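Local coordinates for protein probable starch synthase 4, chloroplastic/amyloplastic (Arabidopsis thaliana, PDB 6GNE) that is a probable plastid starch synthase with the two-domain GT-B glycosyltransferase fold, modelled here with adenosine-5'-diphosphate and glycan bound, at residues Ser73-Gly77 with Gly189-Leu193; Tyr80-Trp85 with Phe96-Pro102; Ser307-Leu311 with Tyr462-Glu466; Ile412-Lys417 with Asn439-Thr445. All coordinates share one frame; numbering follows the deposited sequence.

Interaction 1 of 4, residues Ser73-Gly77 with Gly189-Leu193; sequences SYFDG and GSCGL
Ser-190 reaches into the end of strand 64-75 with its whole short side chain. Its CB sits over one face of the Phe-75 ring, 3.9 Å from the centroid and displaced toward the CZ rim, where CB and Phe-75 CZ are 3.5 Å apart. One bond further, OG is turned anti to the carbonyl carbon (chi1 -66°), which carries it past the ring to Asp-76; it donates to Asp-76 OD1 over 2.8 Å, meeting that oxygen on its syn side, somewhat out of the carboxylate plane. The backbone closes a second link between the same two residues: Asp-76 N bonds to Ser-190 O at 3.0 Å, nearly straight. That carbonyl oxygen also receives a CA-H...O contact from Phe-75. Beside it, Tyr-74 lays its CE1 corner against the turn, 3.4 Å from Gly-192 CA. Helix 117-134 backs the contact: Tyr-123 meets the Phe-75 ring edge-to-face, Arg-119 forms a salt bridge with Asp-76 OD2, and Arg-126 NH1 bonds to Cys-191 O. The turning segment is a type I beta turn, Gly-189 to Gly-192, closed by Gly-192 N to Gly-189 O and packed on the end of a strand in the N-terminal, starch synthase catalytic domain of the GT-B fold.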
loop_
_atom_site.group_PDB
_atom_site.type_symbol
_atom_site.label_atom_id
_atom_site.label_comp_id
_atom_site.label_asym_id
_atom_site.label_seq_id
_atom_site.Cartn_x
_atom_site.Cartn_y
_atom_site.Cartn_z
ATOM N N SER A 73 -1.457 19.822 -22.328
ATOM C CA SER A 73 -2.471 19.461 -21.331
ATOM C C SER A 73 -3.125 20.712 -20.760
ATOM O O SER A 73 -2.470 21.741 -20.629
ATOM C CB SER A 73 -1.785 18.681 -20.213
ATOM O OG SER A 73 -2.670 18.335 -19.187
ATOM N N TYR A 74 -4.390 20.607 -20.385
ATOM C CA TYR A 74 -5.132 21.746 -19.852
ATOM C C TYR A 74 -4.937 21.967 -18.362
ATOM O O TYR A 74 -4.928 21.034 -17.606
ATOM C CB TYR A 74 -6.628 21.545 -20.147
ATOM C CG TYR A 74 -7.578 22.609 -19.612
ATOM C CD1 TYR A 74 -8.072 22.550 -18.294
ATOM C CD2 TYR A 74 -8.022 23.656 -20.441
ATOM C CE1 TYR A 74 -8.958 23.524 -17.816
ATOM C CE2 TYR A 74 -8.905 24.629 -19.964
ATOM C CZ TYR A 74 -9.374 24.548 -18.662
ATOM O OH TYR A 74 -10.230 25.498 -18.186
ATOM N N PHE A 75 -4.812 23.224 -17.955
ATOM C CA PHE A 75 -4.904 23.616 -16.534
ATOM C C PHE A 75 -5.172 25.119 -16.395
ATOM O O PHE A 75 -4.485 25.900 -17.041
ATOM C CB PHE A 75 -3.621 23.260 -15.796
ATOM C CG PHE A 75 -3.829 22.888 -14.365
ATOM C CD1 PHE A 75 -4.562 21.742 -14.024
ATOM C CD2 PHE A 75 -3.267 23.646 -13.347
ATOM C CE1 PHE A 75 -4.741 21.383 -12.698
ATOM C CE2 PHE A 75 -3.447 23.285 -12.009
ATOM C CZ PHE A 75 -4.177 22.155 -11.691
ATOM N N ASP A 76 -6.163 25.519 -15.580
ATOM C CA ASP A 76 -6.498 26.954 -15.342
ATOM C C ASP A 76 -6.734 27.721 -16.647
ATOM O O ASP A 76 -6.231 28.832 -16.808
ATOM C CB ASP A 76 -5.407 27.672 -14.498
ATOM C CG ASP A 76 -5.307 27.131 -13.045
ATOM O OD1 ASP A 76 -6.342 26.899 -12.391
ATOM O OD2 ASP A 76 -4.181 26.961 -12.537
ATOM N N GLY A 77 -7.449 27.101 -17.591
ATOM C CA GLY A 77 -7.781 27.720 -18.889
ATOM C C GLY A 77 -6.703 27.828 -19.967
ATOM O O GLY A 77 -6.989 28.265 -21.093
ATOM N N GLY A 189 -12.056 23.398 -10.544
ATOM C CA GLY A 189 -12.123 23.951 -11.893
ATOM C C GLY A 189 -10.780 23.983 -12.616
ATOM O O GLY A 189 -10.754 24.074 -13.844
ATOM N N SER A 190 -9.676 23.923 -11.864
ATOM C CA SER A 190 -8.347 23.949 -12.460
ATOM C C SER A 190 -8.148 22.867 -13.530
ATOM O O SER A 190 -7.717 23.168 -14.644
ATOM C CB SER A 190 -7.253 23.852 -11.384
ATOM O OG SER A 190 -7.225 24.989 -10.546
ATOM N N CYS A 191 -8.497 21.629 -13.215
ATOM C CA CYS A 191 -8.254 20.501 -14.140
ATOM C C CYS A 191 -9.244 20.439 -15.300
ATOM O O CYS A 191 -9.060 19.625 -16.205
ATOM C CB CYS A 191 -8.243 19.158 -13.403
ATOM S SG CYS A 191 -9.808 18.745 -12.594
ATOM N N GLY A 192 -10.281 21.285 -15.277
ATOM C CA GLY A 192 -11.240 21.407 -16.389
ATOM C C GLY A 192 -12.670 21.035 -16.038
ATOM O O GLY A 192 -13.576 21.205 -16.874
ATOM N N LEU A 193 -12.873 20.510 -14.829
ATOM C CA LEU A 193 -14.180 20.045 -14.387
ATOM C C LEU A 193 -15.116 21.203 -14.087
ATOM O O LEU A 193 -14.696 22.230 -13.568
ATOM C CB LEU A 193 -14.039 19.161 -13.157
ATOM C CG LEU A 193 -13.402 17.791 -13.398
ATOM C CD1 LEU A 193 -13.120 17.118 -12.056
ATOM C CD2 LEU A 193 -14.267 16.906 -14.301
#

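Interaction 2 of 4, residues Tyr80-Trp85 with Phe96-Pro102; sequences YKNKIW and FIEPQHP
The Tyr-80 ring carries His-101 on one face, while Gln-100 O lies at its edge. The two ring planes are inclined at 39°, and CD2 is the imidazole atom nearest the phenol centre, 3.4 Å above the plane. His-101 in turn has Pro-102 CD on a face, and its ND1 bonds to Ser-103 N. At the other end, the Trp-85 indole uses its edge: NE1 donates to Glu-98 OE1 at 2.8 Å, reaching the oxygen from the anti side and 28° out of the carboxylate plane. Glu-98 gets there with CG anti to the backbone N (chi1 -166°) and a fully extended chain. Lys-52 adds a cation-pi contact to Trp-85 and a long, weak ion pair to Glu-98. Along the antiparallel ladder, Lys-83 with Glu-98 and Trp-85 with Phe-96 are hydrogen-bonded pairs, with Glu-98 N to Lys-83 O at 2.8 Å. Ile-84 and Ile-97 form a non-hydrogen-bonded pair on the face shared with Asn-82 and Pro-99. The beta hairpin 78-89/92-100 is flanked in its sheet by strand 64-75 beside 78-89 and strand 45-51 beside 92-100; helix 117-134 covers the Asn-82, Ile-97 and Pro-99 face through Tyr-123, Phe-124 and Ala-127.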
loop_
_atom_site.group_PDB
_atom_site.type_symbol
_atom_site.label_atom_id
_atom_site.label_comp_id
_atom_site.label_asym_id
_atom_site.label_seq_id
_atom_site.Cartn_x
_atom_site.Cartn_y
_atom_site.Cartn_z
ATOM N N TYR A 80 -0.548 23.500 -21.350
ATOM C CA TYR A 80 0.838 23.369 -20.880
ATOM C C TYR A 80 1.533 22.165 -21.480
ATOM O O TYR A 80 0.915 21.127 -21.715
ATOM C CB TYR A 80 0.920 23.276 -19.361
ATOM C CG TYR A 80 0.492 24.535 -18.686
ATOM C CD1 TYR A 80 -0.850 24.762 -18.390
ATOM C CD2 TYR A 80 1.420 25.512 -18.346
ATOM C CE1 TYR A 80 -1.251 25.940 -17.773
ATOM C CE2 TYR A 80 1.032 26.686 -17.715
ATOM C CZ TYR A 80 -0.299 26.904 -17.437
ATOM O OH TYR A 80 -0.679 28.081 -16.834
ATOM N N LYS A 81 2.837 22.313 -21.702
ATOM C CA LYS A 81 3.647 21.251 -22.292
ATOM C C LYS A 81 4.036 20.211 -21.267
ATOM O O LYS A 81 4.338 20.550 -20.125
ATOM C CB LYS A 81 4.864 21.850 -22.980
ATOM C CG LYS A 81 4.450 22.514 -24.283
ATOM C CD LYS A 81 5.621 23.165 -24.992
ATOM C CE LYS A 81 5.156 23.763 -26.314
ATOM N NZ LYS A 81 6.042 24.892 -26.717
ATOM N N ASN A 82 3.985 18.948 -21.680
ATOM C CA ASN A 82 4.470 17.819 -20.861
ATOM C C ASN A 82 5.490 16.970 -21.634
ATOM O O ASN A 82 5.175 16.527 -22.739
ATOM C CB ASN A 82 3.299 16.913 -20.469
ATOM C CG ASN A 82 2.237 17.629 -19.663
ATOM O OD1 ASN A 82 1.180 17.954 -20.175
ATOM N ND2 ASN A 82 2.507 17.858 -18.403
ATOM N N LYS A 83 6.691 16.767 -21.079
ATOM C CA LYS A 83 7.658 15.773 -21.596
ATOM C C LYS A 83 7.170 14.393 -21.171
ATOM O O LYS A 83 6.907 14.175 -20.004
ATOM C CB LYS A 83 9.113 15.954 -21.045
ATOM C CG LYS A 83 10.137 16.563 -21.990
ATOM C CD LYS A 83 9.751 17.998 -22.372
ATOM C CE LYS A 83 9.970 18.394 -23.854
ATOM N NZ LYS A 83 11.226 19.163 -24.084
ATOM N N ILE A 84 7.068 13.476 -22.126
ATOM C CA ILE A 84 6.691 12.093 -21.854
ATOM C C ILE A 84 7.945 11.209 -21.863
ATOM O O ILE A 84 8.779 11.288 -22.793
ATOM C CB ILE A 84 5.671 11.582 -22.891
ATOM C CG1 ILE A 84 4.479 12.551 -22.991
ATOM C CG2 ILE A 84 5.177 10.181 -22.545
ATOM C CD1 ILE A 84 3.868 12.951 -21.658
ATOM N N TRP A 85 8.074 10.380 -20.818
ATOM C CA TRP A 85 9.163 9.417 -20.726
ATOM C C TRP A 85 8.581 8.018 -20.754
ATOM O O TRP A 85 7.481 7.824 -20.257
ATOM C CB TRP A 85 9.940 9.608 -19.426
ATOM C CG TRP A 85 10.636 10.914 -19.282
ATOM C CD1 TRP A 85 10.056 12.144 -19.155
ATOM C CD2 TRP A 85 12.047 11.133 -19.249
ATOM N NE1 TRP A 85 11.010 13.106 -19.047
ATOM C CE2 TRP A 85 12.245 12.516 -19.097
ATOM C CE3 TRP A 85 13.160 10.293 -19.306
ATOM C CZ2 TRP A 85 13.521 13.085 -19.021
ATOM C CZ3 TRP A 85 14.402 10.846 -19.225
ATOM C CH2 TRP A 85 14.578 12.239 -19.105
ATOM N N PHE A 96 6.036 8.010 -17.767
ATOM C CA PHE A 96 6.249 9.018 -16.736
ATOM C C PHE A 96 5.988 10.398 -17.318
ATOM O O PHE A 96 6.587 10.774 -18.324
ATOM C CB PHE A 96 7.687 8.986 -16.228
ATOM C CG PHE A 96 8.172 7.644 -15.767
ATOM C CD1 PHE A 96 8.766 6.771 -16.653
ATOM C CD2 PHE A 96 8.082 7.285 -14.439
ATOM C CE1 PHE A 96 9.243 5.554 -16.224
ATOM C CE2 PHE A 96 8.558 6.061 -13.994
ATOM C CZ PHE A 96 9.125 5.192 -14.898
ATOM N N ILE A 97 5.098 11.161 -16.700
ATOM C CA ILE A 97 4.756 12.496 -17.196
ATOM C C ILE A 97 5.612 13.524 -16.468
ATOM O O ILE A 97 5.585 13.598 -15.243
ATOM C CB ILE A 97 3.250 12.782 -17.013
ATOM C CG1 ILE A 97 2.410 11.695 -17.719
ATOM C CG2 ILE A 97 2.872 14.131 -17.567
ATOM C CD1 ILE A 97 0.909 11.969 -17.687
ATOM N N GLU A 98 6.382 14.296 -17.228
ATOM C CA GLU A 98 7.153 15.430 -16.696
ATOM C C GLU A 98 6.524 16.777 -17.111
ATOM O O GLU A 98 6.759 17.238 -18.222
ATOM C CB GLU A 98 8.604 15.346 -17.160
ATOM C CG GLU A 98 9.522 16.264 -16.396
ATOM C CD GLU A 98 10.972 16.216 -16.826
ATOM O OE1 GLU A 98 11.381 15.601 -17.865
ATOM O OE2 GLU A 98 11.711 16.879 -16.082
ATOM N N PRO A 99 5.725 17.407 -16.226
ATOM C CA PRO A 99 5.111 18.682 -16.627
ATOM C C PRO A 99 6.088 19.837 -16.720
ATOM O O PRO A 99 7.067 19.912 -15.980
ATOM C CB PRO A 99 4.075 18.952 -15.531
ATOM C CG PRO A 99 3.842 17.622 -14.891
ATOM C CD PRO A 99 5.189 16.938 -14.939
ATOM N N GLN A 100 5.810 20.717 -17.666
ATOM C CA GLN A 100 6.578 21.936 -17.889
ATOM C C GLN A 100 5.550 23.026 -17.559
ATOM O O GLN A 100 5.044 23.739 -18.440
ATOM C CB GLN A 100 7.057 22.038 -19.356
ATOM C CG GLN A 100 7.626 20.777 -20.004
ATOM C CD GLN A 100 9.136 20.723 -20.012
ATOM O OE1 GLN A 100 9.766 20.941 -21.051
ATOM N NE2 GLN A 100 9.719 20.440 -18.851
ATOM N N HIS A 101 5.138 23.049 -16.303
ATOM C CA HIS A 101 4.253 24.066 -15.779
ATOM C C HIS A 101 5.133 24.839 -14.815
ATOM O O HIS A 101 5.878 24.226 -14.067
ATOM C CB HIS A 101 3.086 23.388 -15.045
ATOM C CG HIS A 101 2.081 24.337 -14.476
ATOM N ND1 HIS A 101 2.325 25.073 -13.340
ATOM C CD2 HIS A 101 0.820 24.656 -14.864
ATOM C CE1 HIS A 101 1.266 25.811 -13.054
ATOM N NE2 HIS A 101 0.341 25.578 -13.965
ATOM N N PRO A 102 5.052 26.183 -14.799
ATOM C CA PRO A 102 5.983 26.973 -13.941
ATOM C C PRO A 102 6.019 26.586 -12.447
ATOM O O PRO A 102 7.024 26.798 -11.800
ATOM C CB PRO A 102 5.515 28.426 -14.111
ATOM C CG PRO A 102 4.311 28.389 -14.979
ATOM C CD PRO A 102 4.184 27.039 -15.622
#

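Interaction 3 of 4, residues Ser307-Leu311 with Tyr462-Glu466; sequences SRRPL and YKKDE
The guanidinium of Arg-308 lies flat on the ring of Tyr-462, planes 4° apart and centres 3.7 Å apart, a cation-pi stack with Arg-308 CZ directly facing Tyr-462 CZ. Within the C-terminal Rossmann-like domain of the GT-B fold, the loop leading into strand 311-317 here meets the end of helix 448-464, through Tyr-462, and the start of helix 466-477, through Glu-466. The arginine chain bends at chi2 (-87°) and chi3, folding the guanidinium back across the phenol. The other face of the Arg-308 guanidinium is covered by Glu-466, whose extended chain sets the carboxylate almost parallel to it, planes 12° apart. The salt bridge is long, Arg-308 NE to Glu-466 OE1 at 3.9 Å: the carboxylate sits above the guanidinium rather than beside its N-H groups, so the attraction is purely between charges. The arginine is therefore layered between an aromatic ring and an acid, and its charge lies by the C-terminal end of helix 448-464, whose dipole would probably stabilise it. Trp-469 meets the Tyr-462 ring edge-to-face. On the ring face turned from Arg-308 lies Pro-310, its CB 3.8 Å from the Tyr-462 centroid in a CH-pi contact and 3.7 Å from CD1.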
loop_
_atom_site.group_PDB
_atom_site.type_symbol
_atom_site.label_atom_id
_atom_site.label_comp_id
_atom_site.label_asym_id
_atom_site.label_seq_id
_atom_site.Cartn_x
_atom_site.Cartn_y
_atom_site.Cartn_z
ATOM N N SER A 307 21.208 -18.334 22.419
ATOM C CA SER A 307 20.298 -19.012 21.480
ATOM C C SER A 307 18.887 -18.977 22.110
ATOM O O SER A 307 18.735 -18.920 23.370
ATOM C CB SER A 307 20.754 -20.466 21.241
ATOM O OG SER A 307 21.287 -21.022 22.447
ATOM N N ARG A 308 17.868 -18.982 21.251
ATOM C CA ARG A 308 16.467 -18.875 21.713
ATOM C C ARG A 308 16.100 -17.592 22.480
ATOM O O ARG A 308 15.303 -17.618 23.404
ATOM C CB ARG A 308 16.094 -20.135 22.527
ATOM C CG ARG A 308 15.847 -21.336 21.628
ATOM C CD ARG A 308 14.394 -21.382 21.142
ATOM N NE ARG A 308 14.313 -21.371 19.687
ATOM C CZ ARG A 308 13.187 -21.406 19.006
ATOM N NH1 ARG A 308 13.249 -21.321 17.689
ATOM N NH2 ARG A 308 12.011 -21.451 19.602
ATOM N N ARG A 309 16.618 -16.468 22.016
ATOM C CA ARG A 309 16.065 -15.183 22.371
ATOM C C ARG A 309 15.283 -14.711 21.132
ATOM O O ARG A 309 15.872 -14.541 20.071
ATOM C CB ARG A 309 17.188 -14.224 22.757
ATOM C CG ARG A 309 16.694 -13.000 23.463
ATOM C CD ARG A 309 17.802 -12.081 23.952
ATOM N NE ARG A 309 17.967 -12.106 25.404
ATOM C CZ ARG A 309 17.454 -11.241 26.297
ATOM N NH1 ARG A 309 17.744 -11.425 27.581
ATOM N NH2 ARG A 309 16.688 -10.192 25.966
ATOM N N PRO A 310 13.949 -14.554 21.246
ATOM C CA PRO A 310 13.163 -14.165 20.079
ATOM C C PRO A 310 13.417 -12.695 19.661
ATOM O O PRO A 310 13.467 -11.812 20.515
ATOM C CB PRO A 310 11.721 -14.367 20.549
ATOM C CG PRO A 310 11.784 -14.131 21.999
ATOM C CD PRO A 310 13.113 -14.660 22.446
ATOM N N LEU A 311 13.614 -12.486 18.362
ATOM C CA LEU A 311 13.789 -11.161 17.784
ATOM C C LEU A 311 12.440 -10.693 17.263
ATOM O O LEU A 311 11.863 -11.320 16.390
ATOM C CB LEU A 311 14.806 -11.205 16.641
ATOM C CG LEU A 311 15.082 -9.891 15.915
ATOM C CD1 LEU A 311 15.799 -8.923 16.837
ATOM C CD2 LEU A 311 15.933 -10.142 14.686
ATOM N N TYR A 462 7.150 -19.689 21.386
ATOM C CA TYR A 462 8.507 -19.678 20.852
ATOM C C TYR A 462 9.480 -20.419 21.771
ATOM O O TYR A 462 10.227 -21.257 21.311
ATOM C CB TYR A 462 8.983 -18.230 20.596
ATOM C CG TYR A 462 10.418 -18.119 20.126
ATOM C CD1 TYR A 462 11.471 -18.043 21.037
ATOM C CD2 TYR A 462 10.736 -18.113 18.758
ATOM C CE1 TYR A 462 12.785 -17.949 20.604
ATOM C CE2 TYR A 462 12.058 -18.013 18.316
ATOM C CZ TYR A 462 13.074 -17.942 19.245
ATOM O OH TYR A 462 14.379 -17.861 18.842
ATOM N N LYS A 463 9.454 -20.105 23.063
ATOM C CA LYS A 463 10.392 -20.654 24.052
ATOM C C LYS A 463 10.139 -22.106 24.461
ATOM O O LYS A 463 11.090 -22.828 24.668
ATOM C CB LYS A 463 10.368 -19.823 25.341
ATOM C CG LYS A 463 11.078 -18.474 25.305
ATOM C CD LYS A 463 11.356 -17.985 26.725
ATOM C CE LYS A 463 11.996 -16.593 26.737
ATOM N NZ LYS A 463 10.945 -15.538 26.782
ATOM N N LYS A 464 8.884 -22.531 24.627
ATOM C CA LYS A 464 8.600 -23.810 25.332
ATOM C C LYS A 464 8.827 -25.065 24.444
ATOM O O LYS A 464 9.212 -26.118 24.958
ATOM C CB LYS A 464 7.199 -23.818 26.013
ATOM C CG LYS A 464 6.085 -24.640 25.304
ATOM C CD LYS A 464 4.627 -24.291 25.699
ATOM C CE LYS A 464 4.110 -24.939 27.013
ATOM N NZ LYS A 464 3.541 -26.323 26.875
ATOM N N ASP A 465 8.592 -24.953 23.132
ATOM C CA ASP A 465 8.669 -26.082 22.222
ATOM C C ASP A 465 9.216 -25.668 20.838
ATOM O O ASP A 465 8.484 -25.270 19.930
ATOM C CB ASP A 465 7.293 -26.748 22.139
ATOM C CG ASP A 465 7.330 -28.159 21.488
ATOM O OD1 ASP A 465 8.428 -28.681 21.169
ATOM O OD2 ASP A 465 6.228 -28.746 21.307
ATOM N N GLU A 466 10.529 -25.780 20.697
ATOM C CA GLU A 466 11.215 -25.315 19.508
ATOM C C GLU A 466 10.765 -25.978 18.203
ATOM O O GLU A 466 10.691 -25.304 17.176
ATOM C CB GLU A 466 12.710 -25.500 19.693
ATOM C CG GLU A 466 13.551 -25.108 18.478
ATOM C CD GLU A 466 15.017 -24.931 18.764
ATOM O OE1 GLU A 466 15.443 -25.089 19.935
ATOM O OE2 GLU A 466 15.716 -24.591 17.782
#

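Interaction 4 of 4, residues Ile412-Lys417 with Asn439-Thr445; sequences IPIARK and NGFTFQT
Arg-416 NH2 donates to Gln-444 O at 2.6 Å, with the oxygen tilted 16° from the guanidinium plane, while NE and NH1 bond to Ser-394 O and Ile-395 O outside the two segments. All three nitrogens thus have acceptors, which should fix the rotation of the group. With CG turned away from the backbone N (chi1 -155°), the Arg-416 chain runs over a face of the Phe-443 ring, CG lying 4.0 Å from its centroid. The backbones bond alternately, as parallel strands do: Phe-441 N to Pro-413 O, Ala-415 N to Phe-441 O, Phe-443 N to Ala-415 O and Lys-417 N to Phe-443 O, the last at 3.0 Å. Strands 412-416 and 441-443 are the two ends of a beta-alpha-beta unit that crosses over through helix 419-424, in the parallel sheet of the C-terminal Rossmann-like domain. Strand 441-443 lies at the edge of that sheet; Thr-442 N, directed away from strand 412-416, is taken up by Asp-427 OD2. Strand 412-416 has a second neighbour, strand 389-392, which bonds to Ile-412, Ile-414 and Arg-416. The Asn-439 amide is satisfied at both ends, ND2 by Ser-424 O and OD1 by Phe-426 N. Past the strands, Gln-444 NE2 makes a weak bond to Lys-417 O at 3.3 Å.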
loop_
_atom_site.group_PDB
_atom_site.type_symbol
_atom_site.label_atom_id
_atom_site.label_comp_id
_atom_site.label_asym_id
_atom_site.label_seq_id
_atom_site.Cartn_x
_atom_site.Cartn_y
_atom_site.Cartn_z
ATOM N N ILE A 412 6.481 -14.652 12.387
ATOM C CA ILE A 412 5.089 -14.886 12.821
ATOM C C ILE A 412 4.424 -13.635 13.356
ATOM O O ILE A 412 4.953 -13.012 14.254
ATOM C CB ILE A 412 5.031 -15.971 13.891
ATOM C CG1 ILE A 412 5.668 -17.271 13.347
ATOM C CG2 ILE A 412 3.599 -16.212 14.344
ATOM C CD1 ILE A 412 5.091 -17.771 12.023
ATOM N N PRO A 413 3.270 -13.252 12.796
ATOM C CA PRO A 413 2.713 -11.953 13.103
ATOM C C PRO A 413 1.942 -11.903 14.403
ATOM O O PRO A 413 1.345 -12.891 14.832
ATOM C CB PRO A 413 1.756 -11.671 11.928
ATOM C CG PRO A 413 1.361 -13.001 11.457
ATOM C CD PRO A 413 2.560 -13.870 11.667
ATOM N N ILE A 414 1.965 -10.726 15.000
ATOM C CA ILE A 414 1.142 -10.381 16.127
ATOM C C ILE A 414 0.384 -9.124 15.699
ATOM O O ILE A 414 0.989 -8.069 15.497
ATOM C CB ILE A 414 1.981 -10.076 17.397
ATOM C CG1 ILE A 414 2.940 -11.250 17.708
ATOM C CG2 ILE A 414 1.068 -9.680 18.571
ATOM C CD1 ILE A 414 3.858 -10.989 18.869
ATOM N N ALA A 415 -0.940 -9.244 15.603
ATOM C CA ALA A 415 -1.753 -8.273 14.915
ATOM C C ALA A 415 -3.032 -7.971 15.660
ATOM O O ALA A 415 -3.631 -8.859 16.268
ATOM C CB ALA A 415 -2.096 -8.799 13.528
ATOM N N ARG A 416 -3.492 -6.729 15.553
ATOM C CA ARG A 416 -4.810 -6.391 16.048
ATOM C C ARG A 416 -5.890 -6.807 15.041
ATOM O O ARG A 416 -5.671 -6.707 13.850
ATOM C CB ARG A 416 -4.911 -4.914 16.405
ATOM C CG ARG A 416 -5.998 -4.658 17.465
ATOM C CD ARG A 416 -6.106 -3.201 17.865
ATOM N NE ARG A 416 -6.923 -2.478 16.905
ATOM C CZ ARG A 416 -8.241 -2.394 16.930
ATOM N NH1 ARG A 416 -8.845 -1.691 15.994
ATOM N NH2 ARG A 416 -8.954 -2.988 17.865
ATOM N N LYS A 417 -7.017 -7.322 15.531
ATOM C CA LYS A 417 -8.104 -7.799 14.675
ATOM C C LYS A 417 -8.894 -6.629 14.113
ATOM O O LYS A 417 -9.858 -6.158 14.719
ATOM C CB LYS A 417 -9.062 -8.711 15.429
ATOM C CG LYS A 417 -8.582 -10.124 15.506
ATOM C CD LYS A 417 -9.262 -10.897 16.637
ATOM C CE LYS A 417 -10.465 -11.708 16.176
ATOM N NZ LYS A 417 -10.919 -12.550 17.334
ATOM N N ASN A 439 -2.184 -18.941 11.784
ATOM C CA ASN A 439 -0.832 -18.543 11.364
ATOM C C ASN A 439 -0.115 -17.564 12.257
ATOM O O ASN A 439 0.967 -17.135 11.898
ATOM C CB ASN A 439 -0.893 -17.963 9.945
ATOM C CG ASN A 439 -1.804 -16.742 9.848
ATOM O OD1 ASN A 439 -2.241 -16.185 10.879
ATOM N ND2 ASN A 439 -2.069 -16.305 8.620
ATOM N N GLY A 440 -0.675 -17.201 13.405
ATOM C CA GLY A 440 -0.071 -16.148 14.224
ATOM C C GLY A 440 -0.807 -15.895 15.515
ATOM O O GLY A 440 -1.391 -16.806 16.116
ATOM N N PHE A 441 -0.760 -14.644 15.957
ATOM C CA PHE A 441 -1.369 -14.238 17.223
ATOM C C PHE A 441 -2.103 -12.940 17.038
ATOM O O PHE A 441 -1.594 -12.046 16.388
ATOM C CB PHE A 441 -0.282 -14.038 18.277
ATOM C CG PHE A 441 0.505 -15.277 18.558
ATOM C CD1 PHE A 441 1.629 -15.560 17.821
ATOM C CD2 PHE A 441 0.105 -16.141 19.548
ATOM C CE1 PHE A 441 2.351 -16.703 18.053
ATOM C CE2 PHE A 441 0.830 -17.291 19.804
ATOM C CZ PHE A 441 1.952 -17.589 19.030
ATOM N N THR A 442 -3.320 -12.856 17.599
ATOM C CA THR A 442 -4.137 -11.648 17.490
ATOM C C THR A 442 -4.650 -11.159 18.820
ATOM O O THR A 442 -4.618 -11.854 19.797
ATOM C CB THR A 442 -5.329 -11.843 16.502
ATOM O OG1 THR A 442 -6.309 -12.763 17.013
ATOM C CG2 THR A 442 -4.863 -12.316 15.123
ATOM N N PHE A 443 -5.116 -9.927 18.847
ATOM C CA PHE A 443 -5.850 -9.381 20.005
ATOM C C PHE A 443 -6.911 -8.392 19.532
ATOM O O PHE A 443 -6.788 -7.811 18.445
ATOM C CB PHE A 443 -4.882 -8.733 21.011
ATOM C CG PHE A 443 -4.123 -7.560 20.483
ATOM C CD1 PHE A 443 -2.993 -7.724 19.699
ATOM C CD2 PHE A 443 -4.530 -6.274 20.794
ATOM C CE1 PHE A 443 -2.291 -6.633 19.240
ATOM C CE2 PHE A 443 -3.842 -5.150 20.320
ATOM C CZ PHE A 443 -2.724 -5.331 19.535
ATOM N N GLN A 444 -7.936 -8.199 20.352
ATOM C CA GLN A 444 -9.053 -7.364 19.997
ATOM C C GLN A 444 -8.817 -5.887 20.371
ATOM O O GLN A 444 -8.707 -5.030 19.509
ATOM C CB GLN A 444 -10.334 -7.921 20.619
ATOM C CG GLN A 444 -11.628 -7.358 20.018
ATOM C CD GLN A 444 -11.775 -7.634 18.486
ATOM O OE1 GLN A 444 -12.208 -8.747 18.077
ATOM N NE2 GLN A 444 -11.389 -6.624 17.633
ATOM N N THR A 445 -8.711 -5.607 21.651
ATOM C CA THR A 445 -8.742 -4.242 22.153
ATOM C C THR A 445 -7.410 -3.540 21.961
ATOM O O THR A 445 -6.374 -4.133 22.230
ATOM C CB THR A 445 -9.035 -4.226 23.663
ATOM O OG1 THR A 445 -9.929 -5.299 23.988
ATOM C CG2 THR A 445 -9.643 -2.868 24.082
#

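Interactions 1 and 2 belong to the N-terminal domain, interactions 3 and 4 to the C-terminal one, on opposite sides of the chain's centre. Interaction 2 is nested within the chain loop that interaction 1 closes, and the two meet where Ser-73 O probably bonds to Tyr-80 N between neighbouring strands. Interaction 4 is likewise nested within the loop closed by interaction 3; the two do not touch, but helix 448-464 follows strand 441-443. Interaction 4 is buried, a parallel strand pair; interactions 1, 2 and 3 are partly buried. Interaction 2 is antiparallel, with a ring pair and an indole-carboxylate bond among partly exposed side chains. Interaction 1 sets a strand end against a turn through hydroxyl-carboxylate bonding, interaction 3 a loop against helix ends through stacked flat groups.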